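Enterochelin esterase (Salmonella enterica subsp. enterica serovar Typhimurium, PDB 3MGA) probably hydrolyses the ester bonds of ferric enterobactin, releasing iron from the siderophore after its uptake into the cell. Local coordinates at residues A[48-61]-A[69-83]. Numbering follows the deposited sequence.
Sequences SPIRRVWVYITGVT and PQTMARIAGTDVWRW
V53 lays its CG2 methyl over one face of the W81 indole, a CH-pi contact 3.5 Å from the centroid of the six-membered ring. R74 CB covers the opposite face, while I50 CG2 approaches CZ2 obliquely. V53 CG1 stands anti to the backbone N (chi1 -175°) and meets the selenium of M72, a selenomethionine. Two residues along the strand, V55 meets the same M72 side chain: its CG2 lies 3.5 Å from M72 CG, the side chains crossing at about a right angle, and its CG1 and CB sit against W83. I57 CD1 and T61 CG2 meet the W83 ring obliquely, at CZ3 and CH2. Between V53 and V55, the W54 indole carries T71 CB over one face, beside R52 CB, and its CZ3 meets P69 CB, the side chains lying side by side.

A single antiparallel bridge pairs W54 with T71. V55 N donates to Q70 O (2.9 Å) and M72 N to V53 O (2.8 Å). V53 N instead finds the T71 hydroxyl, 3.0 Å from N to OG1 and nearly straight at 171°. A water joins Q70 N to T61 O. Q70 OE1 takes the indole N-H of W83 on an in-plane lone pair, while its NE2 donates to Q68 O.

The contact joins the two four-stranded sheets of the N-terminal domain, consistent with the immunoglobulin-like fold of its E-set clan: strand 52-57 pairs with 92-100, whereas 73-74 and 80-87 belong with 32-39. The buried M72 touches F36 of one sheet and F97 of the other, and helix 117-127 packs against W54 and P69.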
ATOM      1  N   SER A  48     -28.129  12.378  20.930  1.00 84.85           N
ATOM      2  CA  SER A  48     -26.932  11.568  20.688  1.00 80.82           C
ATOM      3  C   SER A  48     -25.904  11.603  21.825  1.00 80.16           C
ATOM      4  O   SER A  48     -25.528  12.677  22.292  1.00 79.92           O
ATOM      5  CB  SER A  48     -26.241  12.016  19.401  1.00 78.06           C
ATOM      6  OG  SER A  48     -25.044  11.284  19.196  1.00 74.67           O
ATOM      7  N   PRO A  49     -25.415  10.423  22.245  1.00 79.42           N
ATOM      8  CA  PRO A  49     -24.422  10.319  23.301  1.00 79.06           C
ATOM      9  C   PRO A  49     -22.986  10.355  22.762  1.00 75.28           C
ATOM     10  O   PRO A  49     -22.046  10.103  23.516  1.00 76.18           O
ATOM     11  CB  PRO A  49     -24.706   8.938  23.878  1.00 80.42           C
ATOM     12  CG  PRO A  49     -25.054   8.128  22.663  1.00 78.93           C
ATOM     13  CD  PRO A  49     -25.759   9.088  21.713  1.00 79.32           C
ATOM     14  N   ILE A  50     -22.821  10.661  21.475  1.00 71.48           N
ATOM     15  CA  ILE A  50     -21.496  10.705  20.860  1.00 67.64           C
ATOM     16  C   ILE A  50     -20.615  11.844  21.382  1.00 67.97           C
ATOM     17  O   ILE A  50     -20.998  13.018  21.351  1.00 67.45           O
ATOM     18  CB  ILE A  50     -21.585  10.805  19.320  1.00 64.91           C
ATOM     19  CG1 ILE A  50     -22.259   9.556  18.740  1.00 63.40           C
ATOM     20  CG2 ILE A  50     -20.206  10.956  18.720  1.00 61.94           C
ATOM     21  CD1 ILE A  50     -21.539   8.257  19.061  1.00 59.61           C
ATOM     22  N   ARG A  51     -19.424  11.462  21.845  1.00 67.89           N
ATOM     23  CA  ARG A  51     -18.425  12.385  22.379  1.00 68.35           C
ATOM     24  C   ARG A  51     -17.379  12.742  21.315  1.00 64.99           C
ATOM     25  O   ARG A  51     -17.006  13.906  21.167  1.00 65.03           O
ATOM     26  CB  ARG A  51     -17.711  11.752  23.581  1.00 69.71           C
ATOM     27  CG  ARG A  51     -18.582  11.474  24.801  1.00 75.70           C
ATOM     28  CD  ARG A  51     -19.053  12.748  25.474  1.00 81.54           C
ATOM     29  NE  ARG A  51     -19.735  12.479  26.739  1.00 88.48           N
ATOM     30  CZ  ARG A  51     -20.191  13.420  27.567  1.00 93.40           C
ATOM     31  NH1 ARG A  51     -20.042  14.709  27.273  1.00 94.37           N
ATOM     32  NH2 ARG A  51     -20.797  13.073  28.697  1.00 98.04           N
ATOM     33  N   ARG A  52     -16.898  11.735  20.589  1.00 62.20           N
ATOM     34  CA  ARG A  52     -15.876  11.952  19.547  1.00 59.70           C
ATOM     35  C   ARG A  52     -16.241  11.350  18.195  1.00 56.45           C
ATOM     36  O   ARG A  52     -17.055  10.439  18.092  1.00 55.48           O
ATOM     37  CB  ARG A  52     -14.531  11.344  19.973  1.00 59.30           C
ATOM     38  CG  ARG A  52     -13.909  11.924  21.242  1.00 64.71           C
ATOM     39  CD  ARG A  52     -13.454  13.371  21.070  1.00 67.23           C
ATOM     40  NE  ARG A  52     -12.723  13.841  22.248  1.00 68.84           N
ATOM     41  CZ  ARG A  52     -13.278  14.376  23.335  1.00 72.58           C
ATOM     42  NH1 ARG A  52     -14.596  14.530  23.429  1.00 73.52           N
ATOM     43  NH2 ARG A  52     -12.505  14.762  24.343  1.00 75.84           N
ATOM     44  N   VAL A  53     -15.608  11.888  17.161  1.00 55.09           N
ATOM     45  CA  VAL A  53     -15.751  11.415  15.788  1.00 52.88           C
ATOM     46  C   VAL A  53     -14.379  11.667  15.183  1.00 50.66           C
ATOM     47  O   VAL A  53     -14.151  12.692  14.541  1.00 50.47           O
ATOM     48  CB  VAL A  53     -16.822  12.180  14.997  1.00 53.44           C
ATOM     49  CG1 VAL A  53     -16.981  11.554  13.633  1.00 51.89           C
ATOM     50  CG2 VAL A  53     -18.156  12.183  15.745  1.00 56.26           C
ATOM     51  N   TRP A  54     -13.456  10.737  15.413  1.00 49.74           N
ATOM     52  CA  TRP A  54     -12.086  10.891  14.933  1.00 47.37           C
ATOM     53  C   TRP A  54     -11.999  10.713  13.422  1.00 45.96           C
ATOM     54  O   TRP A  54     -12.673   9.864  12.834  1.00 44.94           O
ATOM     55  CB  TRP A  54     -11.133   9.919  15.647  1.00 47.44           C
ATOM     56  CG  TRP A  54     -11.206   9.980  17.170  1.00 50.68           C
ATOM     57  CD1 TRP A  54     -11.871   9.109  17.991  1.00 52.39           C
ATOM     58  CD2 TRP A  54     -10.617  10.964  18.031  1.00 48.49           C
ATOM     59  NE1 TRP A  54     -11.725   9.484  19.299  1.00 54.01           N
ATOM     60  CE2 TRP A  54     -10.958  10.617  19.355  1.00 52.25           C
ATOM     61  CE3 TRP A  54      -9.828  12.098  17.812  1.00 48.51           C
ATOM     62  CZ2 TRP A  54     -10.544  11.367  20.458  1.00 51.54           C
ATOM     63  CZ3 TRP A  54      -9.419  12.845  18.906  1.00 50.60           C
ATOM     64  CH2 TRP A  54      -9.779  12.477  20.214  1.00 52.77           C
ATOM     65  N   VAL A  55     -11.177  11.541  12.796  1.00 44.67           N
ATOM     66  CA  VAL A  55     -10.973  11.477  11.370  1.00 42.76           C
ATOM     67  C   VAL A  55      -9.583  10.901  11.237  1.00 42.73           C
ATOM     68  O   VAL A  55      -8.600  11.550  11.594  1.00 45.11           O
ATOM     69  CB  VAL A  55     -11.094  12.878  10.737  1.00 43.45           C
ATOM     70  CG1 VAL A  55     -10.869  12.825   9.230  1.00 38.75           C
ATOM     71  CG2 VAL A  55     -12.479  13.478  11.064  1.00 43.75           C
ATOM     72  N   TYR A  56      -9.506   9.657  10.775  1.00 42.08           N
ATOM     73  CA  TYR A  56      -8.230   8.967  10.633  1.00 42.25           C
ATOM     74  C   TYR A  56      -7.880   8.878   9.158  1.00 41.36           C
ATOM     75  O   TYR A  56      -8.375   8.013   8.453  1.00 41.70           O
ATOM     76  CB  TYR A  56      -8.319   7.578  11.261  1.00 42.53           C
ATOM     77  CG  TYR A  56      -6.997   6.863  11.428  1.00 43.91           C
ATOM     78  CD1 TYR A  56      -6.240   7.025  12.590  1.00 45.19           C
ATOM     79  CD2 TYR A  56      -6.515   5.999  10.443  1.00 44.48           C
ATOM     80  CE1 TYR A  56      -5.028   6.363  12.763  1.00 47.49           C
ATOM     81  CE2 TYR A  56      -5.306   5.330  10.604  1.00 46.36           C
ATOM     82  CZ  TYR A  56      -4.564   5.514  11.764  1.00 50.42           C
ATOM     83  OH  TYR A  56      -3.367   4.848  11.928  1.00 52.60           O
ATOM     84  N   ILE A  57      -7.040   9.805   8.706  1.00 41.54           N
ATOM     85  CA  ILE A  57      -6.603   9.877   7.322  1.00 41.02           C
ATOM     86  C   ILE A  57      -5.152   9.419   7.261  1.00 41.43           C
ATOM     87  O   ILE A  57      -4.292   9.983   7.934  1.00 42.25           O
ATOM     88  CB  ILE A  57      -6.706  11.325   6.783  1.00 41.20           C
ATOM     89  CG1 ILE A  57      -8.109  11.898   7.025  1.00 42.73           C
ATOM     90  CG2 ILE A  57      -6.370  11.373   5.305  1.00 38.08           C
ATOM     91  CD1 ILE A  57      -8.277  13.345   6.587  1.00 42.76           C
ATOM     92  N   THR A  58      -4.883   8.391   6.462  1.00 41.00           N
ATOM     93  CA  THR A  58      -3.530   7.852   6.335  1.00 41.53           C
ATOM     94  C   THR A  58      -2.511   8.937   5.961  1.00 41.99           C
ATOM     95  O   THR A  58      -2.694   9.675   4.995  1.00 40.32           O
ATOM     96  CB  THR A  58      -3.474   6.713   5.287  1.00 40.91           C
ATOM     97  OG1 THR A  58      -4.400   5.692   5.654  1.00 40.77           O
ATOM     98  CG2 THR A  58      -2.073   6.109   5.198  1.00 39.44           C
ATOM     99  N   GLY A  59      -1.444   9.026   6.750  1.00 44.11           N
ATOM    100  CA  GLY A  59      -0.381  10.000   6.513  1.00 45.71           C
ATOM    101  C   GLY A  59      -0.746  11.467   6.709  1.00 46.25           C
ATOM    102  O   GLY A  59       0.010  12.348   6.302  1.00 48.03           O
ATOM    103  N   VAL A  60      -1.894  11.748   7.314  1.00 45.09           N
ATOM    104  CA  VAL A  60      -2.286  13.133   7.543  1.00 45.36           C
ATOM    105  C   VAL A  60      -2.658  13.380   9.009  1.00 45.88           C
ATOM    106  O   VAL A  60      -2.147  14.324   9.615  1.00 47.65           O
ATOM    107  CB  VAL A  60      -3.429  13.571   6.623  1.00 44.73           C
ATOM    108  CG1 VAL A  60      -3.813  15.027   6.918  1.00 45.27           C
ATOM    109  CG2 VAL A  60      -3.021  13.416   5.181  1.00 43.95           C
ATOM    110  N   THR A  61      -3.525  12.536   9.574  1.00 44.17           N
ATOM    111  CA  THR A  61      -3.934  12.681  10.968  1.00 45.29           C
ATOM    112  C   THR A  61      -3.583  11.477  11.840  1.00 46.48           C
ATOM    113  O   THR A  61      -4.146  11.315  12.923  1.00 48.36           O
ATOM    114  CB  THR A  61      -5.452  12.922  11.092  1.00 45.35           C
ATOM    115  OG1 THR A  61      -6.173  11.759  10.659  1.00 41.30           O
ATOM    116  CG2 THR A  61      -5.878  14.151  10.285  1.00 44.94           C
ATOM    117  N   PRO A  69      -4.450  13.730  17.688  1.00 60.04           N
ATOM    118  CA  PRO A  69      -5.715  13.119  17.268  1.00 57.98           C
ATOM    119  C   PRO A  69      -6.773  14.149  16.895  1.00 57.26           C
ATOM    120  O   PRO A  69      -7.132  14.997  17.712  1.00 58.63           O
ATOM    121  CB  PRO A  69      -6.136  12.315  18.491  1.00 59.17           C
ATOM    122  CG  PRO A  69      -4.856  11.941  19.133  1.00 61.30           C
ATOM    123  CD  PRO A  69      -3.910  13.079  18.896  1.00 61.78           C
ATOM    124  N   GLN A  70      -7.250  14.068  15.657  1.00 55.23           N
ATOM    125  CA  GLN A  70      -8.242  15.002  15.136  1.00 54.96           C
ATOM    126  C   GLN A  70      -9.641  14.425  15.174  1.00 53.92           C
ATOM    127  O   GLN A  70      -9.881  13.337  14.670  1.00 52.97           O
ATOM    128  CB  GLN A  70      -7.895  15.376  13.695  1.00 53.43           C
ATOM    129  CG  GLN A  70      -6.546  16.035  13.557  1.00 54.25           C
ATOM    130  CD  GLN A  70      -6.484  17.353  14.294  1.00 53.88           C
ATOM    131  OE1 GLN A  70      -7.406  18.156  14.220  1.00 50.29           O
ATOM    132  NE2 GLN A  70      -5.384  17.589  14.989  1.00 55.46           N
ATOM    133  N   THR A  71     -10.556  15.173  15.777  1.00 55.11           N
ATOM    134  CA  THR A  71     -11.952  14.778  15.878  1.00 55.30           C
ATOM    135  C   THR A  71     -12.815  15.861  15.271  1.00 55.49           C
ATOM    136  O   THR A  71     -12.430  17.032  15.263  1.00 56.71           O
ATOM    137  CB  THR A  71     -12.398  14.591  17.341  1.00 57.75           C
ATOM    138  OG1 THR A  71     -13.809  14.330  17.384  1.00 58.45           O
ATOM    139  CG2 THR A  71     -12.103  15.848  18.161  1.00 59.11           C
HETATM  140  N   MSE A  72     -13.979  15.472  14.763  1.00 54.43           N
HETATM  141  CA  MSE A  72     -14.901  16.435  14.197  1.00 55.09           C
HETATM  142  C   MSE A  72     -15.617  17.177  15.331  1.00 58.02           C
HETATM  143  O   MSE A  72     -15.452  16.864  16.519  1.00 57.20           O
HETATM  144  CB  MSE A  72     -15.952  15.757  13.314  1.00 54.73           C
HETATM  145  CG  MSE A  72     -15.412  14.978  12.131  1.00 53.37           C
HETATM  146 SE   MSE A  72     -16.851  14.476  10.914  1.00 56.84          SE
HETATM  147  CE  MSE A  72     -15.827  13.493   9.578  1.00 54.64           C
ATOM    148  N   ALA A  73     -16.402  18.172  14.939  1.00 59.31           N
ATOM    149  CA  ALA A  73     -17.192  18.960  15.858  1.00 62.44           C
ATOM    150  C   ALA A  73     -18.552  19.127  15.201  1.00 63.43           C
ATOM    151  O   ALA A  73     -18.631  19.284  13.975  1.00 61.66           O
ATOM    152  CB  ALA A  73     -16.540  20.311  16.102  1.00 63.78           C
ATOM    153  N   ARG A  74     -19.619  19.067  15.994  1.00 65.36           N
ATOM    154  CA  ARG A  74     -20.960  19.229  15.439  1.00 67.33           C
ATOM    155  C   ARG A  74     -21.434  20.676  15.442  1.00 69.75           C
ATOM    156  O   ARG A  74     -21.125  21.448  16.352  1.00 71.12           O
ATOM    157  CB  ARG A  74     -22.013  18.352  16.142  1.00 68.95           C
ATOM    158  CG  ARG A  74     -22.074  18.460  17.651  1.00 70.95           C
ATOM    159  CD  ARG A  74     -23.487  18.154  18.170  1.00 74.42           C
ATOM    160  NE  ARG A  74     -24.101  16.944  17.613  1.00 74.33           N
ATOM    161  CZ  ARG A  74     -24.059  15.730  18.161  1.00 75.09           C
ATOM    162  NH1 ARG A  74     -23.421  15.510  19.309  1.00 77.27           N
ATOM    163  NH2 ARG A  74     -24.670  14.722  17.554  1.00 74.23           N
ATOM    164  N   ILE A  75     -22.200  21.023  14.411  1.00 70.35           N
ATOM    165  CA  ILE A  75     -22.751  22.358  14.279  1.00 73.68           C
ATOM    166  C   ILE A  75     -23.914  22.402  15.263  1.00 76.97           C
ATOM    167  O   ILE A  75     -24.936  21.760  15.040  1.00 77.94           O
ATOM    168  CB  ILE A  75     -23.252  22.642  12.840  1.00 73.77           C
ATOM    169  CG1 ILE A  75     -22.202  22.219  11.802  1.00 70.64           C
ATOM    170  CG2 ILE A  75     -23.637  24.108  12.684  1.00 77.00           C
ATOM    171  CD1 ILE A  75     -20.825  22.792  12.048  1.00 70.50           C
ATOM    172  N   ALA A  76     -23.732  23.132  16.362  1.00 79.07           N
ATOM    173  CA  ALA A  76     -24.746  23.242  17.416  1.00 82.53           C
ATOM    174  C   ALA A  76     -26.185  23.252  16.885  1.00 84.43           C
ATOM    175  O   ALA A  76     -26.525  24.055  16.018  1.00 86.30           O
ATOM    176  CB  ALA A  76     -24.492  24.485  18.263  1.00 85.55           C
ATOM    177  N   GLY A  77     -27.012  22.346  17.406  1.00 84.42           N
ATOM    178  CA  GLY A  77     -28.422  22.245  17.018  1.00 86.37           C
ATOM    179  C   GLY A  77     -28.764  21.179  15.985  1.00 83.75           C
ATOM    180  O   GLY A  77     -29.928  20.801  15.855  1.00 85.40           O
ATOM    181  N   THR A  78     -27.761  20.687  15.257  1.00 79.19           N
ATOM    182  CA  THR A  78     -27.979  19.681  14.208  1.00 76.71           C
ATOM    183  C   THR A  78     -27.186  18.389  14.413  1.00 72.79           C
ATOM    184  O   THR A  78     -26.315  18.309  15.276  1.00 70.67           O
ATOM    185  CB  THR A  78     -27.578  20.241  12.832  1.00 75.40           C
ATOM    186  OG1 THR A  78     -26.199  20.628  12.862  1.00 74.06           O
ATOM    187  CG2 THR A  78     -28.427  21.438  12.464  1.00 78.66           C
ATOM    188  N   ASP A  79     -27.501  17.384  13.596  1.00 71.65           N
ATOM    189  CA  ASP A  79     -26.807  16.092  13.635  1.00 69.33           C
ATOM    190  C   ASP A  79     -25.600  16.094  12.687  1.00 66.38           C
ATOM    191  O   ASP A  79     -25.133  15.034  12.267  1.00 65.14           O
ATOM    192  CB  ASP A  79     -27.760  14.950  13.252  1.00 69.65           C
ATOM    193  CG  ASP A  79     -28.242  15.030  11.800  1.00 69.86           C
ATOM    194  OD1 ASP A  79     -27.869  15.984  11.083  1.00 68.76           O
ATOM    195  OD2 ASP A  79     -29.000  14.130  11.379  1.00 71.13           O
ATOM    196  N   VAL A  80     -25.104  17.283  12.350  1.00 66.56           N
ATOM    197  CA  VAL A  80     -23.984  17.411  11.440  1.00 64.55           C
ATOM    198  C   VAL A  80     -22.672  17.597  12.176  1.00 63.88           C
ATOM    199  O   VAL A  80     -22.542  18.500  13.004  1.00 64.88           O
ATOM    200  CB  VAL A  80     -24.139  18.637  10.516  1.00 65.94           C
ATOM    201  CG1 VAL A  80     -22.945  18.738   9.570  1.00 62.02           C
ATOM    202  CG2 VAL A  80     -25.442  18.569   9.732  1.00 68.24           C
ATOM    203  N   TRP A  81     -21.717  16.717  11.883  1.00 61.16           N
ATOM    204  CA  TRP A  81     -20.371  16.814  12.427  1.00 59.94           C
ATOM    205  C   TRP A  81     -19.505  17.253  11.250  1.00 59.09           C
ATOM    206  O   TRP A  81     -19.767  16.891  10.105  1.00 58.30           O
ATOM    207  CB  TRP A  81     -19.882  15.495  13.011  1.00 58.19           C
ATOM    208  CG  TRP A  81     -20.573  15.084  14.268  1.00 57.77           C
ATOM    209  CD1 TRP A  81     -21.813  14.532  14.374  1.00 60.35           C
ATOM    210  CD2 TRP A  81     -20.040  15.133  15.598  1.00 55.69           C
ATOM    211  NE1 TRP A  81     -22.100  14.260  15.689  1.00 60.66           N
ATOM    212  CE2 TRP A  81     -21.028  14.616  16.461  1.00 60.03           C
ATOM    213  CE3 TRP A  81     -18.833  15.577  16.145  1.00 55.21           C
ATOM    214  CZ2 TRP A  81     -20.844  14.524  17.842  1.00 60.03           C
ATOM    215  CZ3 TRP A  81     -18.649  15.488  17.513  1.00 57.34           C
ATOM    216  CH2 TRP A  81     -19.651  14.966  18.348  1.00 60.29           C
ATOM    217  N   ARG A  82     -18.466  18.020  11.540  1.00 59.97           N
ATOM    218  CA  ARG A  82     -17.624  18.571  10.505  1.00 59.15           C
ATOM    219  C   ARG A  82     -16.188  18.689  10.965  1.00 57.91           C
ATOM    220  O   ARG A  82     -15.905  18.803  12.154  1.00 58.83           O
ATOM    221  CB  ARG A  82     -18.168  19.970  10.163  1.00 62.31           C
ATOM    222  CG  ARG A  82     -17.363  20.785   9.155  1.00 64.46           C
ATOM    223  CD  ARG A  82     -17.944  22.189   9.007  1.00 70.99           C
ATOM    224  NE  ARG A  82     -17.910  22.927  10.270  1.00 75.71           N
ATOM    225  CZ  ARG A  82     -18.417  24.146  10.452  1.00 81.89           C
ATOM    226  NH1 ARG A  82     -19.016  24.790   9.453  1.00 83.75           N
ATOM    227  NH2 ARG A  82     -18.333  24.723  11.648  1.00 84.91           N
ATOM    228  N   TRP A  83     -15.284  18.661   9.996  1.00 56.31           N
ATOM    229  CA  TRP A  83     -13.862  18.812  10.249  1.00 54.61           C
ATOM    230  C   TRP A  83     -13.191  19.080   8.916  1.00 53.12           C
ATOM    231  O   TRP A  83     -13.514  18.454   7.914  1.00 51.02           O
ATOM    232  CB  TRP A  83     -13.273  17.568  10.915  1.00 53.34           C
ATOM    233  CG  TRP A  83     -11.819  17.701  11.216  1.00 51.22           C
ATOM    234  CD1 TRP A  83     -11.258  18.242  12.337  1.00 50.66           C
ATOM    235  CD2 TRP A  83     -10.735  17.286  10.382  1.00 48.38           C
ATOM    236  NE1 TRP A  83      -9.887  18.192  12.251  1.00 52.75           N
ATOM    237  CE2 TRP A  83      -9.539  17.610  11.059  1.00 50.21           C
ATOM    238  CE3 TRP A  83     -10.656  16.673   9.124  1.00 49.67           C
ATOM    239  CZ2 TRP A  83      -8.277  17.342  10.520  1.00 49.43           C
ATOM    240  CZ3 TRP A  83      -9.397  16.399   8.590  1.00 46.95           C
ATOM    241  CH2 TRP A  83      -8.227  16.731   9.291  1.00 47.10           C
TER
HETATM  242  O   HOH W   1      -6.500  11.955  14.142  1.00 42.64           O